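Local coordinates for protein geranylgeranyl pyrophosphate synthase (Corynebacterium glutamicum, PDB 3LMD) that probably elongates isoprenoid diphosphates by condensing them with isopentenyl diphosphate, with the help of magnesium, as a member of the FPP/GGPP synthase family, at residues I106-L109 against A110-H114; E167-G170 against E171-T174; G263-T266 against L267-Y271. All blocks are in the same frame, centred on the assembly; numbering follows the deposited sequence.

Contact 1 (I106-L109 against A110-H114); sequences ITHL and ATLYH
L112 sets one methyl, CD1, against the imidazole of H108 one turn back on helix 95-118, a core helix of the all-helical prenyl synthase fold that carries the calcium-binding D115 just beyond this stretch. L112 CD1 comes within 3.6 Å of H108 NE2 and meets the ring obliquely. H108 reaches it because CG lies anti to the backbone N (chi1 170°), which swings the imidazole along the helix toward its C-terminal end. The same leucine methyl also faces L109 CD2, at a looser 4.3 Å. L109 in turn meets Y113 in two ways. Its carbonyl oxygen sits over one face of the tyrosine ring, displaced toward the rim, with L109 O 3.2 Å from Y113 CG, while its CB lies 4.2 Å from Y113 CZ near the phenol end. The tyrosine ring therefore lies back along the preceding turn.

Beneath these side chains runs an unbroken ladder of i to i+4 bonds, from I106 O to A110 N through to L109 O and Y113 N. Farther out, helix 132-157 covers I106, L109 and A110, and helix 159-181 lies against T107 and T111. T107 turns its hydroxyl back to V103 O, one turn earlier on the same helix. The T111 side chain is also close to that of D115, so this turn forms part of the immediate surroundings of the first calcium site, which is empty in this chain. The first torsion of T111, -103°, lies well off the staggered positions and leaves T111 CG2 3.2 Å from H108 O.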
loop_
_atom_site.group_PDB
_atom_site.type_symbol
_atom_site.label_atom_id
_atom_site.label_comp_id
_atom_site.label_asym_id
_atom_site.label_seq_id
_atom_site.Cartn_x
_atom_site.Cartn_y
_atom_site.Cartn_z
ATOM N N ILE A 106 4.105 -11.128 -4.574
ATOM C CA ILE A 106 3.093 -10.483 -3.722
ATOM C C ILE A 106 2.895 -9.053 -4.165
ATOM O O ILE A 106 1.781 -8.519 -4.164
ATOM C CB ILE A 106 3.541 -10.483 -2.236
ATOM C CG1 ILE A 106 3.384 -11.908 -1.636
ATOM C CG2 ILE A 106 2.690 -9.471 -1.450
ATOM C CD1 ILE A 106 4.040 -12.044 -0.198
ATOM N N THR A 107 3.993 -8.412 -4.531
ATOM C CA THR A 107 3.911 -7.020 -5.007
ATOM C C THR A 107 3.141 -6.926 -6.304
ATOM O O THR A 107 2.292 -6.030 -6.476
ATOM C CB THR A 107 5.316 -6.432 -5.179
ATOM O OG1 THR A 107 5.954 -6.416 -3.891
ATOM C CG2 THR A 107 5.244 -4.983 -5.729
ATOM N N HIS A 108 3.415 -7.873 -7.202
ATOM C CA HIS A 108 2.641 -7.999 -8.428
ATOM C C HIS A 108 1.157 -8.128 -8.135
ATOM O O HIS A 108 0.344 -7.424 -8.737
ATOM C CB HIS A 108 3.147 -9.212 -9.258
ATOM C CG HIS A 108 2.268 -9.565 -10.403
ATOM N ND1 HIS A 108 1.934 -8.656 -11.392
ATOM C CD2 HIS A 108 1.649 -10.727 -10.727
ATOM C CE1 HIS A 108 1.142 -9.250 -12.275
ATOM N NE2 HIS A 108 0.950 -10.502 -11.890
ATOM N N LEU A 109 0.780 -9.049 -7.241
ATOM C CA LEU A 109 -0.632 -9.251 -6.920
ATOM C C LEU A 109 -1.269 -8.004 -6.282
ATOM O O LEU A 109 -2.404 -7.635 -6.630
ATOM C CB LEU A 109 -0.818 -10.489 -6.004
ATOM C CG LEU A 109 -0.363 -11.793 -6.678
ATOM C CD1 LEU A 109 -0.400 -13.001 -5.690
ATOM C CD2 LEU A 109 -1.228 -12.068 -7.944
ATOM N N ALA A 110 -0.558 -7.359 -5.368
ATOM C CA ALA A 110 -1.092 -6.148 -4.694
ATOM C C ALA A 110 -1.449 -5.093 -5.722
ATOM O O ALA A 110 -2.498 -4.465 -5.667
ATOM C CB ALA A 110 -0.074 -5.589 -3.681
ATOM N N THR A 111 -0.526 -4.923 -6.649
ATOM C CA THR A 111 -0.626 -4.036 -7.803
ATOM C C THR A 111 -1.856 -4.263 -8.651
ATOM O O THR A 111 -2.573 -3.313 -9.001
ATOM C CB THR A 111 0.639 -4.300 -8.649
ATOM O OG1 THR A 111 1.554 -3.242 -8.429
ATOM C CG2 THR A 111 0.328 -4.520 -10.127
ATOM N N LEU A 112 -2.100 -5.529 -8.979
ATOM C CA LEU A 112 -3.309 -5.929 -9.664
ATOM C C LEU A 112 -4.570 -5.582 -8.909
ATOM O O LEU A 112 -5.551 -5.121 -9.493
ATOM C CB LEU A 112 -3.316 -7.439 -9.929
ATOM C CG LEU A 112 -2.415 -7.920 -11.066
ATOM C CD1 LEU A 112 -2.448 -9.461 -11.142
ATOM C CD2 LEU A 112 -2.819 -7.291 -12.408
ATOM N N TYR A 113 -4.591 -5.859 -7.619
ATOM C CA TYR A 113 -5.794 -5.575 -6.851
ATOM C C TYR A 113 -6.111 -4.089 -6.873
ATOM O O TYR A 113 -7.279 -3.704 -7.022
ATOM C CB TYR A 113 -5.671 -6.124 -5.435
ATOM C CG TYR A 113 -5.434 -7.617 -5.465
ATOM C CD1 TYR A 113 -5.552 -8.322 -6.668
ATOM C CD2 TYR A 113 -5.090 -8.324 -4.323
ATOM C CE1 TYR A 113 -5.336 -9.699 -6.738
ATOM C CE2 TYR A 113 -4.878 -9.715 -4.375
ATOM C CZ TYR A 113 -5.009 -10.392 -5.589
ATOM O OH TYR A 113 -4.802 -11.757 -5.675
ATOM N N HIS A 114 -5.094 -3.228 -6.779
ATOM C CA HIS A 114 -5.359 -1.780 -6.846
ATOM C C HIS A 114 -5.679 -1.330 -8.269
ATOM O O HIS A 114 -6.487 -0.431 -8.482
ATOM C CB HIS A 114 -4.185 -0.970 -6.299
ATOM C CG HIS A 114 -4.072 -1.004 -4.805
ATOM N ND1 HIS A 114 -4.852 -1.824 -4.014
ATOM C CD2 HIS A 114 -3.267 -0.321 -3.959
ATOM C CE1 HIS A 114 -4.532 -1.640 -2.742
ATOM N NE2 HIS A 114 -3.574 -0.731 -2.683
#

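Contact 2 (E167-G170 against E171-T174); sequences ETFG and ELVT
E171 folds back over the preceding turn of helix 159-181: with CG beside its own backbone N and a second bend at chi2 (-61°), its CG rests 3.4 Å from E167 O. A water bridges the two residues, donating to E167 O and, over a longer 3.3 Å, to E171 OE2, so the carbonyl takes this water as well as the backbone N-H of E171. The carboxylate also has a long, weak ion pair with R197.

G170 contributes through its carbonyl. T174 OG1 donates to G170 O at 2.7 Å from above the carbonyl plane, and T174 N reaches the same oxygen from the opposite face. G170 O is thus gripped by two donors of one residue, and the OG1 bond ties the hydroxyl back to the preceding turn.

F169 has CG anti to its backbone N (chi1 -176°), which carries the ring forward over the next turn. There V173 CG2 lies over one face in a CH-pi contact, 3.9 Å from the ring centroid, whereas L172 CD1 meets the ring edge. Helix 95-118 touches L172, helix 188-214 touches T168, E171 and T174, and A148 and D144 of the second subunit pack on F169 and V173: a core helix of the all-helical prenyl synthase fold, with one side at the dimer interface.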
loop_
_atom_site.group_PDB
_atom_site.type_symbol
_atom_site.label_atom_id
_atom_site.label_comp_id
_atom_site.label_asym_id
_atom_site.label_seq_id
_atom_site.Cartn_x
_atom_site.Cartn_y
_atom_site.Cartn_z
ATOM N N GLU A 167 12.034 1.793 -4.366
ATOM C CA GLU A 167 12.207 2.371 -5.697
ATOM C C GLU A 167 11.302 1.693 -6.698
ATOM O O GLU A 167 10.601 2.348 -7.467
ATOM C CB GLU A 167 13.658 2.226 -6.175
ATOM C CG GLU A 167 13.871 2.897 -7.529
ATOM C CD GLU A 167 15.291 2.776 -8.065
ATOM O OE1 GLU A 167 16.192 2.329 -7.324
ATOM O OE2 GLU A 167 15.497 3.147 -9.243
ATOM N N THR A 168 11.334 0.361 -6.712
ATOM C CA THR A 168 10.491 -0.407 -7.622
ATOM C C THR A 168 8.995 -0.128 -7.455
ATOM O O THR A 168 8.260 0.141 -8.423
ATOM C CB THR A 168 10.754 -1.923 -7.420
ATOM O OG1 THR A 168 12.147 -2.174 -7.696
ATOM C CG2 THR A 168 9.884 -2.724 -8.341
ATOM N N PHE A 169 8.530 -0.206 -6.224
ATOM C CA PHE A 169 7.130 0.031 -5.934
ATOM C C PHE A 169 6.730 1.494 -6.247
ATOM O O PHE A 169 5.693 1.733 -6.844
ATOM C CB PHE A 169 6.821 -0.356 -4.475
ATOM C CG PHE A 169 5.372 -0.236 -4.126
ATOM C CD1 PHE A 169 4.412 -0.915 -4.864
ATOM C CD2 PHE A 169 4.964 0.574 -3.089
ATOM C CE1 PHE A 169 3.067 -0.799 -4.560
ATOM C CE2 PHE A 169 3.591 0.691 -2.774
ATOM C CZ PHE A 169 2.660 0.011 -3.526
ATOM N N GLY A 170 7.577 2.445 -5.903
ATOM C CA GLY A 170 7.338 3.862 -6.277
ATOM C C GLY A 170 7.181 4.037 -7.798
ATOM O O GLY A 170 6.291 4.742 -8.274
ATOM N N GLU A 171 8.043 3.388 -8.558
ATOM C CA GLU A 171 7.890 3.368 -10.033
ATOM C C GLU A 171 6.606 2.745 -10.524
ATOM O O GLU A 171 5.977 3.292 -11.447
ATOM C CB GLU A 171 9.069 2.668 -10.727
ATOM C CG GLU A 171 10.341 3.480 -10.639
ATOM C CD GLU A 171 10.175 4.821 -11.319
ATOM O OE1 GLU A 171 10.084 4.824 -12.563
ATOM O OE2 GLU A 171 10.110 5.863 -10.618
ATOM N N LEU A 172 6.227 1.598 -9.950
ATOM C CA LEU A 172 4.995 0.927 -10.361
ATOM C C LEU A 172 3.824 1.838 -10.114
ATOM O O LEU A 172 2.923 1.918 -10.937
ATOM C CB LEU A 172 4.731 -0.373 -9.560
ATOM C CG LEU A 172 5.455 -1.689 -9.828
ATOM C CD1 LEU A 172 5.200 -2.674 -8.699
ATOM C CD2 LEU A 172 5.005 -2.310 -11.113
ATOM N N VAL A 173 3.816 2.498 -8.955
ATOM C CA VAL A 173 2.705 3.374 -8.604
ATOM C C VAL A 173 2.717 4.589 -9.552
ATOM O O VAL A 173 1.670 5.064 -9.990
ATOM C CB VAL A 173 2.786 3.858 -7.136
ATOM C CG1 VAL A 173 1.716 4.927 -6.893
ATOM C CG2 VAL A 173 2.541 2.659 -6.167
ATOM N N THR A 174 3.914 5.061 -9.877
ATOM C CA THR A 174 4.058 6.213 -10.784
ATOM C C THR A 174 3.482 5.825 -12.154
ATOM O O THR A 174 2.761 6.606 -12.761
ATOM C CB THR A 174 5.527 6.681 -10.895
ATOM O OG1 THR A 174 5.968 7.118 -9.606
ATOM C CG2 THR A 174 5.710 7.834 -11.932
HETATM O O HOH W 1 10.671 5.110 -7.478
#

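Contact 3 (G263-T266 against L267-Y271); sequences GVFT and LPVLY
F265 lays its CB and the near part of its ring against V269, with V269 CG1 3.9 Å from F265 CB and set obliquely to the ring. With V269 CG1 anti to the backbone N (chi1 -175°), that methyl points outward beside F265, while CG2 turns back toward T266. The rest of the phenyl leads away from the helix, and one of its faces lies under G263 O, which sits over the ring centre 4.1 Å above the plane. L270 takes another flank of F265: its CD2 is 4.0 Å from F265 CB, and its CG packs on the backbone at 3.5 Å from F265 O. V269 and L270 thus meet F265 CB from two adjoining sides, while L287 from a neighbouring loop touches both F265 and V269.

T266 links the loop to the helix through its main chain. T266 O accepts from L270 N at 3.0 Å with a fairly straight N-H (159°), and a weak, strongly bent bond from V269 N shares the same oxygen. The threonine hydroxyl occupies the crowded position between backbone N and carbonyl carbon (chi1 60°), which brings T266 OG1 to 3.6 Å from P268 CD. D241 and I245 of helix 219-246 and Y192 of helix 188-214 touch T266, and I245 also reaches P268 and V269.

Upstream, G263 closes helix 258-262 with a positive phi in a Schellman motif. The whole is a short helix-loop-helix connection, with a Schellman C-terminus on one side and, on the other, T266 as N-cap residue without a side-chain capping bond and proline in the first turn of helix 267-274.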
loop_
_atom_site.group_PDB
_atom_site.type_symbol
_atom_site.label_atom_id
_atom_site.label_comp_id
_atom_site.label_asym_id
_atom_site.label_seq_id
_atom_site.Cartn_x
_atom_site.Cartn_y
_atom_site.Cartn_z
ATOM N N GLY A 263 -10.532 3.029 -26.468
ATOM C CA GLY A 263 -9.836 4.304 -26.651
ATOM C C GLY A 263 -8.399 4.206 -26.155
ATOM O O GLY A 263 -7.750 5.225 -25.886
ATOM N N VAL A 264 -7.907 2.970 -26.018
ATOM C CA VAL A 264 -6.488 2.716 -25.694
ATOM C C VAL A 264 -5.692 2.458 -26.999
ATOM O O VAL A 264 -5.845 1.407 -27.621
ATOM C CB VAL A 264 -6.325 1.504 -24.733
ATOM C CG1 VAL A 264 -4.870 1.268 -24.410
ATOM C CG2 VAL A 264 -7.132 1.713 -23.435
ATOM N N PHE A 265 -4.883 3.431 -27.408
ATOM C CA PHE A 265 -4.090 3.334 -28.639
ATOM C C PHE A 265 -2.650 2.952 -28.295
ATOM O O PHE A 265 -1.901 3.765 -27.783
ATOM C CB PHE A 265 -4.064 4.670 -29.380
ATOM C CG PHE A 265 -5.421 5.261 -29.608
ATOM C CD1 PHE A 265 -6.493 4.448 -29.940
ATOM C CD2 PHE A 265 -5.614 6.626 -29.494
ATOM C CE1 PHE A 265 -7.756 4.992 -30.141
ATOM C CE2 PHE A 265 -6.856 7.181 -29.706
ATOM C CZ PHE A 265 -7.932 6.368 -30.022
ATOM N N THR A 266 -2.282 1.722 -28.607
ATOM C CA THR A 266 -0.938 1.226 -28.311
ATOM C C THR A 266 0.066 1.558 -29.435
ATOM O O THR A 266 -0.283 2.159 -30.441
ATOM C CB THR A 266 -1.012 -0.277 -28.088
ATOM O OG1 THR A 266 -1.510 -0.894 -29.283
ATOM C CG2 THR A 266 -2.020 -0.582 -26.928
ATOM N N LEU A 267 1.313 1.141 -29.269
ATOM C CA LEU A 267 2.389 1.591 -30.140
ATOM C C LEU A 267 2.120 1.541 -31.649
ATOM O O LEU A 267 2.391 2.515 -32.331
ATOM C CB LEU A 267 3.664 0.797 -29.846
ATOM C CG LEU A 267 4.964 1.384 -30.354
ATOM C CD1 LEU A 267 5.092 2.843 -29.863
ATOM C CD2 LEU A 267 6.130 0.506 -29.803
ATOM N N PRO A 268 1.645 0.401 -32.187
ATOM C CA PRO A 268 1.441 0.424 -33.655
ATOM C C PRO A 268 0.438 1.495 -34.101
ATOM O O PRO A 268 0.558 2.058 -35.197
ATOM C CB PRO A 268 0.837 -0.943 -33.955
ATOM C CG PRO A 268 1.113 -1.798 -32.726
ATOM C CD PRO A 268 1.258 -0.881 -31.580
ATOM N N VAL A 269 -0.579 1.738 -33.285
ATOM C CA VAL A 269 -1.585 2.731 -33.613
ATOM C C VAL A 269 -0.990 4.116 -33.538
ATOM O O VAL A 269 -1.268 4.963 -34.389
ATOM C CB VAL A 269 -2.826 2.669 -32.645
ATOM C CG1 VAL A 269 -3.937 3.668 -33.128
ATOM C CG2 VAL A 269 -3.352 1.277 -32.559
ATOM N N LEU A 270 -0.166 4.363 -32.524
ATOM C CA LEU A 270 0.438 5.677 -32.360
ATOM C C LEU A 270 1.408 5.969 -33.509
ATOM O O LEU A 270 1.492 7.089 -33.987
ATOM C CB LEU A 270 1.196 5.782 -31.028
ATOM C CG LEU A 270 0.278 5.566 -29.802
ATOM C CD1 LEU A 270 1.131 5.453 -28.505
ATOM C CD2 LEU A 270 -0.708 6.730 -29.724
ATOM N N TYR A 271 2.179 4.975 -33.916
ATOM C CA TYR A 271 3.049 5.162 -35.095
ATOM C C TYR A 271 2.225 5.485 -36.368
ATOM O O TYR A 271 2.571 6.413 -37.127
ATOM C CB TYR A 271 3.857 3.896 -35.324
ATOM C CG TYR A 271 5.129 3.825 -34.501
ATOM C CD1 TYR A 271 6.012 4.903 -34.436
ATOM C CD2 TYR A 271 5.459 2.679 -33.825
ATOM C CE1 TYR A 271 7.189 4.817 -33.695
ATOM C CE2 TYR A 271 6.627 2.588 -33.078
ATOM C CZ TYR A 271 7.478 3.652 -33.020
ATOM O OH TYR A 271 8.638 3.521 -32.287
#

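In the fold
The three contacts follow one another along the chain, all within the catalytic prenyl synthase fold of an all-helical protein. Contacts 1 and 2 belong to the packed helices 95-118 and 159-181; their centres are 12 Å apart and they touch directly, L172 CD1 lying 3.7 Å from T111 OG1 and also against T107. Through this pairing helix 159-181, which reaches the second subunit, backs the helix bearing D115. Contact 3 stands apart at the entry to helix 267-274, its centre 26 Å from contact 1 and 24 Å from contact 2. There the side chain of P268 is about 10 Å from that of S305, which with E302 binds the second calcium ion.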